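Local coordinates for protein MlnE (PDB 5D2E) that serves as the N-terminal B-type ketoreductase of the macrolactin assembly line, binding NADP and probably reducing beta-keto groups of the growing polyketide, at residues L32-M40 with Q494-I505; Y287-K295 with K316-A325. One frame throughout, in Å; residues are numbered along the deposited sequence.

Contact 1. Residues L32-M40 with Q494-I505; sequences LGKTHLYEM and QLAVISGDKDRI
Two strands of the ketoreductase, far apart in sequence, pair antiparallel here: 35-40 runs beside 494-499, their axes 4.6 Å apart. His36 with Ile498 and Tyr38 with Ala496 are the hydrogen-bonded pairs, the Tyr38 N to Ala496 O bond being 2.8 Å; Thr35–Ser499 and Leu37–Val497 are non-hydrogen-bonded. With CG of His36 beside its backbone N and anti to the carbonyl carbon (chi1 -37°), the ring reaches past the strand end, where NE2 donates to Gly500 O (2.8 Å, 159° at the hydrogen). The acceptor lies in the imidazole plane, so the bond fixes the ring's rotation and shows that NE2 carries a proton. Ile498 CD1 sits over one face of the Tyr38 ring, 3.9 Å from its centroid, a CH-pi contact; from the helix that follows, Ile505 CG2 reaches the phenol CZ at 3.7 Å. A water joins Tyr38 OH to Lys502 O. On the other face of the sheet, Leu37 CD2 lies alongside Val497 CG2 at 3.7 Å, while Ser499 OG bonds to Glu473 O. Asp501 N-caps helix 502-509. Strand 494-499 also pairs in parallel with strand 443-453, making this an antiparallel seam between an N-terminal strand and the last strand of a Rossmann-type sheet.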
loop_
_atom_site.group_PDB
_atom_site.type_symbol
_atom_site.label_atom_id
_atom_site.label_comp_id
_atom_site.label_asym_id
_atom_site.label_seq_id
_atom_site.Cartn_x
_atom_site.Cartn_y
_atom_site.Cartn_z
ATOM N N LEU A 32 21.290 11.160 -15.925
ATOM C CA LEU A 32 20.401 11.400 -17.054
ATOM C C LEU A 32 20.097 10.143 -17.831
ATOM O O LEU A 32 20.992 9.310 -18.075
ATOM C CB LEU A 32 20.913 12.498 -18.007
ATOM C CG LEU A 32 20.752 13.928 -17.481
ATOM C CD1 LEU A 32 21.047 14.902 -18.614
ATOM C CD2 LEU A 32 19.367 14.196 -16.878
ATOM N N GLY A 33 18.806 10.005 -18.165
ATOM C CA GLY A 33 18.235 8.787 -18.742
ATOM C C GLY A 33 18.019 7.615 -17.792
ATOM O O GLY A 33 17.647 6.522 -18.234
ATOM N N LYS A 34 18.279 7.801 -16.506
ATOM C CA LYS A 34 18.118 6.708 -15.572
ATOM C C LYS A 34 16.891 6.834 -14.676
ATOM O O LYS A 34 16.559 5.859 -14.044
ATOM C CB LYS A 34 19.356 6.526 -14.691
ATOM C CG LYS A 34 20.660 6.376 -15.456
ATOM C CD LYS A 34 20.649 5.160 -16.382
ATOM C CE LYS A 34 21.881 5.125 -17.271
ATOM N NZ LYS A 34 23.050 5.488 -16.422
ATOM N N THR A 35 16.269 8.015 -14.584
ATOM C CA THR A 35 15.170 8.223 -13.629
ATOM C C THR A 35 13.900 8.468 -14.409
ATOM O O THR A 35 13.823 9.382 -15.210
ATOM C CB THR A 35 15.458 9.407 -12.737
ATOM O OG1 THR A 35 16.725 9.199 -12.145
ATOM C CG2 THR A 35 14.457 9.522 -11.597
ATOM N N HIS A 36 12.908 7.627 -14.202
ATOM C CA HIS A 36 11.655 7.731 -14.945
ATOM C C HIS A 36 10.445 7.730 -13.939
ATOM O O HIS A 36 10.482 7.026 -12.911
ATOM C CB HIS A 36 11.574 6.536 -15.907
ATOM C CG HIS A 36 12.889 6.140 -16.518
ATOM N ND1 HIS A 36 13.387 6.734 -17.665
ATOM C CD2 HIS A 36 13.805 5.206 -16.146
ATOM C CE1 HIS A 36 14.567 6.203 -17.950
ATOM N NE2 HIS A 36 14.841 5.265 -17.057
ATOM N N LEU A 37 9.428 8.550 -14.224
ATOM C CA LEU A 37 8.196 8.557 -13.453
ATOM C C LEU A 37 7.112 7.756 -14.178
ATOM O O LEU A 37 7.027 7.768 -15.411
ATOM C CB LEU A 37 7.721 9.949 -13.234
ATOM C CG LEU A 37 8.628 11.015 -12.660
ATOM C CD1 LEU A 37 7.721 12.177 -12.281
ATOM C CD2 LEU A 37 9.374 10.575 -11.445
ATOM N N TYR A 38 6.338 7.009 -13.390
ATOM C CA TYR A 38 5.306 6.128 -13.854
ATOM C C TYR A 38 3.974 6.402 -13.084
ATOM O O TYR A 38 3.965 6.829 -11.948
ATOM C CB TYR A 38 5.719 4.657 -13.628
ATOM C CG TYR A 38 6.947 4.293 -14.394
ATOM C CD1 TYR A 38 8.200 4.675 -13.935
ATOM C CD2 TYR A 38 6.870 3.618 -15.555
ATOM C CE1 TYR A 38 9.333 4.376 -14.639
ATOM C CE2 TYR A 38 7.996 3.303 -16.287
ATOM C CZ TYR A 38 9.226 3.680 -15.821
ATOM O OH TYR A 38 10.352 3.381 -16.545
ATOM N N GLU A 39 2.863 6.152 -13.767
ATOM C CA GLU A 39 1.540 6.271 -13.195
ATOM C C GLU A 39 0.712 5.074 -13.614
ATOM O O GLU A 39 0.962 4.422 -14.653
ATOM C CB GLU A 39 0.849 7.604 -13.588
ATOM C CG GLU A 39 0.571 7.714 -15.065
ATOM C CD GLU A 39 0.281 9.133 -15.555
ATOM O OE1 GLU A 39 -0.104 9.987 -14.750
ATOM O OE2 GLU A 39 0.531 9.394 -16.775
ATOM N N MET A 40 -0.335 4.809 -12.816
ATOM C CA MET A 40 -1.243 3.731 -13.136
ATOM C C MET A 40 -2.105 4.104 -14.322
ATOM O O MET A 40 -2.655 5.202 -14.381
ATOM C CB MET A 40 -2.113 3.414 -11.937
ATOM C CG MET A 40 -1.329 2.792 -10.803
ATOM S SD MET A 40 -0.744 1.186 -11.307
ATOM C CE MET A 40 0.039 0.729 -9.731
ATOM N N GLN A 494 -0.727 9.526 -7.418
ATOM C CA GLN A 494 0.231 8.444 -7.140
ATOM C C GLN A 494 1.228 8.360 -8.281
ATOM O O GLN A 494 0.827 8.224 -9.472
ATOM C CB GLN A 494 -0.423 7.078 -7.021
ATOM C CG GLN A 494 0.626 5.951 -6.705
ATOM C CD GLN A 494 0.035 4.530 -6.675
ATOM O OE1 GLN A 494 -1.165 4.346 -6.864
ATOM N NE2 GLN A 494 0.873 3.542 -6.476
ATOM N N LEU A 495 2.522 8.451 -7.946
ATOM C CA LEU A 495 3.576 8.318 -8.944
ATOM C C LEU A 495 4.667 7.382 -8.425
ATOM O O LEU A 495 5.000 7.434 -7.254
ATOM C CB LEU A 495 4.187 9.700 -9.276
ATOM C CG LEU A 495 3.271 10.642 -10.104
ATOM C CD1 LEU A 495 3.856 12.030 -10.081
ATOM C CD2 LEU A 495 3.133 10.162 -11.540
ATOM N N ALA A 496 5.117 6.488 -9.289
ATOM C CA ALA A 496 6.230 5.596 -9.015
ATOM C C ALA A 496 7.506 6.117 -9.706
ATOM O O ALA A 496 7.490 6.525 -10.841
ATOM C CB ALA A 496 5.968 4.232 -9.485
ATOM N N VAL A 497 8.609 6.019 -8.981
ATOM C CA VAL A 497 9.912 6.443 -9.474
ATOM C C VAL A 497 10.730 5.181 -9.609
ATOM O O VAL A 497 10.851 4.436 -8.651
ATOM C CB VAL A 497 10.606 7.438 -8.542
ATOM C CG1 VAL A 497 11.990 7.791 -9.129
ATOM C CG2 VAL A 497 9.805 8.728 -8.286
ATOM N N ILE A 498 11.193 4.899 -10.825
ATOM C CA ILE A 498 12.007 3.748 -11.130
ATOM C C ILE A 498 13.334 4.215 -11.817
ATOM O O ILE A 498 13.329 4.977 -12.791
ATOM C CB ILE A 498 11.283 2.732 -12.013
ATOM C CG1 ILE A 498 9.853 2.462 -11.465
ATOM C CG2 ILE A 498 12.069 1.430 -12.021
ATOM C CD1 ILE A 498 9.115 1.483 -12.317
ATOM N N SER A 499 14.440 3.731 -11.264
ATOM C CA SER A 499 15.813 4.148 -11.648
ATOM C C SER A 499 16.513 2.974 -12.382
ATOM O O SER A 499 16.669 1.877 -11.825
ATOM C CB SER A 499 16.564 4.587 -10.391
ATOM O OG SER A 499 17.915 4.879 -10.690
ATOM N N GLY A 500 16.882 3.219 -13.628
ATOM C CA GLY A 500 17.541 2.236 -14.474
ATOM C C GLY A 500 17.332 2.460 -15.959
ATOM O O GLY A 500 16.963 3.561 -16.406
ATOM N N ASP A 501 17.466 1.384 -16.726
ATOM C CA ASP A 501 17.299 1.458 -18.177
ATOM C C ASP A 501 15.845 1.325 -18.561
ATOM O O ASP A 501 15.186 0.357 -18.139
ATOM C CB ASP A 501 18.063 0.331 -18.875
ATOM C CG ASP A 501 17.771 0.287 -20.373
ATOM O OD1 ASP A 501 18.248 1.196 -21.092
ATOM O OD2 ASP A 501 17.031 -0.616 -20.821
ATOM N N LYS A 502 15.369 2.235 -19.414
ATOM C CA LYS A 502 13.938 2.286 -19.769
ATOM C C LYS A 502 13.358 0.970 -20.310
ATOM O O LYS A 502 12.217 0.591 -19.992
ATOM C CB LYS A 502 13.581 3.534 -20.649
ATOM C CG LYS A 502 14.002 3.575 -22.129
ATOM C CD LYS A 502 15.523 3.553 -22.418
ATOM C CE LYS A 502 16.389 4.565 -21.637
ATOM N NZ LYS A 502 16.153 6.007 -21.931
ATOM N N ASP A 503 14.128 0.246 -21.104
ATOM C CA ASP A 503 13.583 -0.954 -21.766
ATOM C C ASP A 503 13.588 -2.128 -20.793
ATOM O O ASP A 503 12.637 -2.913 -20.713
ATOM C CB ASP A 503 14.365 -1.270 -23.058
ATOM C CG ASP A 503 14.371 -0.097 -24.041
ATOM O OD1 ASP A 503 13.324 0.540 -24.187
ATOM O OD2 ASP A 503 15.412 0.217 -24.652
ATOM N N ARG A 504 14.654 -2.209 -20.016
ATOM C CA ARG A 504 14.737 -3.191 -18.950
ATOM C C ARG A 504 13.536 -3.011 -18.012
ATOM O O ARG A 504 12.844 -3.976 -17.637
ATOM C CB ARG A 504 16.054 -3.037 -18.190
ATOM C CG ARG A 504 17.309 -3.055 -19.075
ATOM C CD ARG A 504 17.595 -4.395 -19.746
ATOM N NE ARG A 504 18.069 -5.338 -18.733
ATOM C CZ ARG A 504 17.370 -6.358 -18.239
ATOM N NH1 ARG A 504 16.151 -6.648 -18.693
ATOM N NH2 ARG A 504 17.915 -7.115 -17.294
ATOM N N ILE A 505 13.244 -1.759 -17.691
ATOM C CA ILE A 505 12.154 -1.473 -16.783
ATOM C C ILE A 505 10.827 -1.833 -17.443
ATOM O O ILE A 505 9.941 -2.403 -16.829
ATOM C CB ILE A 505 12.149 -0.009 -16.390
ATOM C CG1 ILE A 505 13.319 0.255 -15.458
ATOM C CG2 ILE A 505 10.818 0.309 -15.722
ATOM C CD1 ILE A 505 13.745 1.716 -15.377
HETATM O O HOH W 1 18.322 7.507 -11.386
HETATM O O HOH W 2 9.973 2.030 -18.815
HETATM O O HOH W 3 -0.972 6.575 -10.666
#

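Contact 2. Residues Y287-K295 with K316-A325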
loop_
_atom_site.group_PDB
_atom_site.type_symbol
_atom_site.label_atom_id
_atom_site.label_comp_id
_atom_site.label_asym_id
_atom_site.label_seq_id
_atom_site.Cartn_x
_atom_site.Cartn_y
_atom_site.Cartn_z
ATOM N N TYR A 287 15.589 13.630 6.518
ATOM C CA TYR A 287 16.585 14.671 6.693
ATOM C C TYR A 287 17.091 15.213 5.365
ATOM O O TYR A 287 17.301 16.389 5.259
ATOM C CB TYR A 287 17.750 14.179 7.629
ATOM C CG TYR A 287 18.700 15.328 7.893
ATOM C CD1 TYR A 287 18.304 16.389 8.660
ATOM C CD2 TYR A 287 19.937 15.409 7.252
ATOM C CE1 TYR A 287 19.134 17.503 8.864
ATOM C CE2 TYR A 287 20.777 16.522 7.436
ATOM C CZ TYR A 287 20.355 17.559 8.243
ATOM O OH TYR A 287 21.142 18.668 8.470
ATOM N N LEU A 288 17.220 14.376 4.338
ATOM C CA LEU A 288 17.664 14.770 3.035
ATOM C C LEU A 288 16.636 15.765 2.469
ATOM O O LEU A 288 17.005 16.806 1.978
ATOM C CB LEU A 288 17.740 13.568 2.126
ATOM C CG LEU A 288 18.172 13.818 0.690
ATOM C CD1 LEU A 288 19.676 14.019 0.756
ATOM C CD2 LEU A 288 17.880 12.719 -0.313
ATOM N N PHE A 289 15.355 15.464 2.599
ATOM C CA PHE A 289 14.308 16.450 2.274
ATOM C C PHE A 289 14.269 17.692 3.184
ATOM O O PHE A 289 13.986 18.819 2.712
ATOM C CB PHE A 289 12.910 15.777 2.149
ATOM C CG PHE A 289 12.772 15.043 0.857
ATOM C CD1 PHE A 289 13.279 13.767 0.698
ATOM C CD2 PHE A 289 12.213 15.671 -0.240
ATOM C CE1 PHE A 289 13.201 13.098 -0.530
ATOM C CE2 PHE A 289 12.114 14.999 -1.438
ATOM C CZ PHE A 289 12.628 13.731 -1.597
ATOM N N ALA A 290 14.572 17.557 4.456
ATOM C CA ALA A 290 14.558 18.772 5.299
ATOM C C ALA A 290 15.625 19.781 4.794
ATOM O O ALA A 290 15.340 20.967 4.668
ATOM C CB ALA A 290 14.774 18.463 6.768
ATOM N N GLU A 291 16.804 19.301 4.451
ATOM C CA GLU A 291 17.843 20.206 3.948
ATOM C C GLU A 291 17.399 20.809 2.610
ATOM O O GLU A 291 17.603 21.989 2.350
ATOM C CB GLU A 291 19.161 19.505 3.653
ATOM C CG GLU A 291 19.894 18.864 4.795
ATOM C CD GLU A 291 21.225 18.286 4.308
ATOM O OE1 GLU A 291 21.264 17.449 3.343
ATOM O OE2 GLU A 291 22.220 18.698 4.912
ATOM N N TYR A 292 16.837 19.973 1.741
ATOM C CA TYR A 292 16.328 20.421 0.458
ATOM C C TYR A 292 15.321 21.545 0.595
ATOM O O TYR A 292 15.419 22.601 -0.113
ATOM C CB TYR A 292 15.706 19.247 -0.278
ATOM C CG TYR A 292 15.170 19.595 -1.660
ATOM C CD1 TYR A 292 16.038 19.765 -2.733
ATOM C CD2 TYR A 292 13.817 19.752 -1.881
ATOM C CE1 TYR A 292 15.579 20.066 -3.987
ATOM C CE2 TYR A 292 13.346 20.046 -3.161
ATOM C CZ TYR A 292 14.236 20.189 -4.205
ATOM O OH TYR A 292 13.797 20.513 -5.487
ATOM N N LEU A 293 14.405 21.380 1.538
ATOM C CA LEU A 293 13.348 22.398 1.774
ATOM C C LEU A 293 13.908 23.689 2.433
ATOM O O LEU A 293 13.464 24.799 2.147
ATOM C CB LEU A 293 12.277 21.862 2.670
ATOM C CG LEU A 293 11.403 20.692 2.130
ATOM C CD1 LEU A 293 10.161 20.530 3.006
ATOM C CD2 LEU A 293 11.032 20.922 0.674
ATOM N N ALA A 294 14.842 23.517 3.348
ATOM C CA ALA A 294 15.537 24.656 3.973
ATOM C C ALA A 294 16.291 25.509 2.946
ATOM O O ALA A 294 16.358 26.714 3.098
ATOM C CB ALA A 294 16.491 24.150 5.033
ATOM N N LYS A 295 16.791 24.897 1.872
ATOM C CA LYS A 295 17.444 25.632 0.850
ATOM C C LYS A 295 16.511 26.385 -0.094
ATOM O O LYS A 295 16.932 27.321 -0.737
ATOM C CB LYS A 295 18.300 24.698 0.078
ATOM C CG LYS A 295 19.405 24.152 0.934
ATOM C CD LYS A 295 20.260 23.264 0.061
ATOM C CE LYS A 295 21.060 22.329 0.914
ATOM N NZ LYS A 295 21.752 21.436 -0.023
ATOM N N LYS A 316 21.655 18.036 13.560
ATOM C CA LYS A 316 20.811 18.185 12.392
ATOM C C LYS A 316 20.060 19.501 12.451
ATOM O O LYS A 316 19.954 20.212 11.455
ATOM C CB LYS A 316 19.855 16.974 12.274
ATOM C CG LYS A 316 20.506 15.739 11.673
ATOM C CD LYS A 316 19.490 14.585 11.668
ATOM C CE LYS A 316 20.121 13.237 11.917
ATOM N NZ LYS A 316 20.876 12.848 10.752
ATOM N N LEU A 317 19.505 19.818 13.610
ATOM C CA LEU A 317 18.792 21.023 13.754
ATOM C C LEU A 317 19.732 22.235 13.499
ATOM O O LEU A 317 19.358 23.220 12.792
ATOM C CB LEU A 317 18.164 21.106 15.143
ATOM C CG LEU A 317 17.166 20.017 15.508
ATOM C CD1 LEU A 317 16.647 20.292 16.906
ATOM C CD2 LEU A 317 16.020 20.029 14.468
ATOM N N SER A 318 20.960 22.139 13.999
ATOM C CA SER A 318 21.923 23.213 13.790
ATOM C C SER A 318 22.245 23.422 12.325
ATOM O O SER A 318 22.359 24.586 11.867
ATOM C CB SER A 318 23.245 22.937 14.543
ATOM O OG SER A 318 22.952 22.927 15.925
ATOM N N ALA A 319 22.426 22.326 11.602
ATOM C CA ALA A 319 22.783 22.380 10.190
ATOM C C ALA A 319 21.623 23.015 9.433
ATOM O O ALA A 319 21.844 23.720 8.482
ATOM C CB ALA A 319 23.060 21.010 9.618
ATOM N N LEU A 320 20.402 22.765 9.884
ATOM C CA LEU A 320 19.232 23.314 9.219
ATOM C C LEU A 320 19.117 24.800 9.524
ATOM O O LEU A 320 18.783 25.576 8.631
ATOM C CB LEU A 320 17.944 22.612 9.652
ATOM C CG LEU A 320 17.823 21.199 9.089
ATOM C CD1 LEU A 320 16.635 20.519 9.721
ATOM C CD2 LEU A 320 17.674 21.179 7.579
ATOM N N GLU A 321 19.351 25.183 10.772
ATOM C CA GLU A 321 19.301 26.601 11.140
ATOM C C GLU A 321 20.426 27.332 10.430
ATOM O O GLU A 321 20.241 28.487 10.043
ATOM C CB GLU A 321 19.323 26.815 12.647
ATOM C CG GLU A 321 18.177 26.128 13.294
ATOM C CD GLU A 321 17.624 26.765 14.570
ATOM O OE1 GLU A 321 18.441 27.111 15.443
ATOM O OE2 GLU A 321 16.348 26.835 14.734
ATOM N N ASN A 322 21.539 26.672 10.121
ATOM C CA ASN A 322 22.532 27.370 9.345
ATOM C C ASN A 322 22.065 27.654 7.955
ATOM O O ASN A 322 22.652 28.493 7.313
ATOM C CB ASN A 322 23.880 26.664 9.255
ATOM C CG ASN A 322 24.583 26.572 10.591
ATOM O OD1 ASN A 322 24.185 27.173 11.616
ATOM N ND2 ASN A 322 25.563 25.742 10.612
ATOM N N LEU A 323 21.077 26.927 7.443
ATOM C CA LEU A 323 20.595 27.162 6.075
ATOM C C LEU A 323 19.449 28.209 6.032
ATOM O O LEU A 323 18.843 28.460 4.985
ATOM C CB LEU A 323 20.125 25.835 5.433
ATOM C CG LEU A 323 21.165 24.765 5.125
ATOM C CD1 LEU A 323 20.528 23.416 4.958
ATOM C CD2 LEU A 323 22.034 25.068 3.944
ATOM N N GLY A 324 19.094 28.773 7.164
ATOM C CA GLY A 324 18.086 29.778 7.157
ATOM C C GLY A 324 16.840 29.350 7.855
ATOM O O GLY A 324 16.020 30.192 8.139
ATOM N N ALA A 325 16.687 28.057 8.169
ATOM C CA ALA A 325 15.449 27.600 8.759
ATOM C C ALA A 325 15.401 27.831 10.234
ATOM O O ALA A 325 16.411 28.010 10.897
ATOM C CB ALA A 325 15.244 26.122 8.491
#
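Lys316 opens the second segment by laying its aliphatic chain over one face of the Tyr287 ring. Its CG stands 3.8 Å from the ring centroid, a CH-pi contact, and CB comes to 3.5 Å from Tyr287 CE1. Bends at chi3 and chi4 then fold the chain back, leaving NZ above the same face at 4.7 Å from the centroid, a cation-pi contact; a weak, long ion pair to Glu312 also engages the amine. Tyr287 reaches across because its CG is anti to the backbone N (chi1 -175°), which carries the phenol toward the neighbouring helix until its OH meets Ala319 CB at 3.2 Å.

Leu320 comes next, as a knob in the hole formed by Tyr287, Ala290, Glu291 and Ala294. Its CG faces Tyr287 CE1, both methyls rest on Ala290, and CD2 also reaches Ala294 CB at 4.1 Å. The small alanines let the leucine sink in, and Leu303 of the strand between the helices also touches it. Leu323 packs CB against Ala294 CB at 4.0 Å, with CD2 crossing the methylenes of Lys295.

At Gly324 the backbone turns to positive phi in a Schellman motif, closed by Ala325 N to Leu320 O and Gly324 N to Glu321 O; Leu320 O also takes Leu323 N, from the opposite face of its plane. The turn brings Ala325 CB to 4.2 Å from Ala294 CB, just before strand 326-329. The axes of 287-295 and 316-321 run nearly parallel, 21° apart at 10.1 Å, as expected of successive helices on one side of the parallel sheet in an NADP-binding Rossmann fold.

In the fold
Contacts 1 and 2 have centres 28 Å apart; their nearest atoms stay about 9 Å from each other, so they do not touch. Each lies near the NADP site without being given as part of it. In contact 1 the side chain of Val497 is about 9 Å from the bound cofactor and about 7 Å from the side chain of Trp452, an NADP-binding residue; in contact 2 that of Tyr287 is about 8 Å from the cofactor. Strand 443-453 is the element they share: Leu288 and Phe289 of contact 2 touch its Trp452, and Val497 of contact 1 touches its Trp449 and Pro450. Along the chain, contact 2 falls between the halves of contact 1.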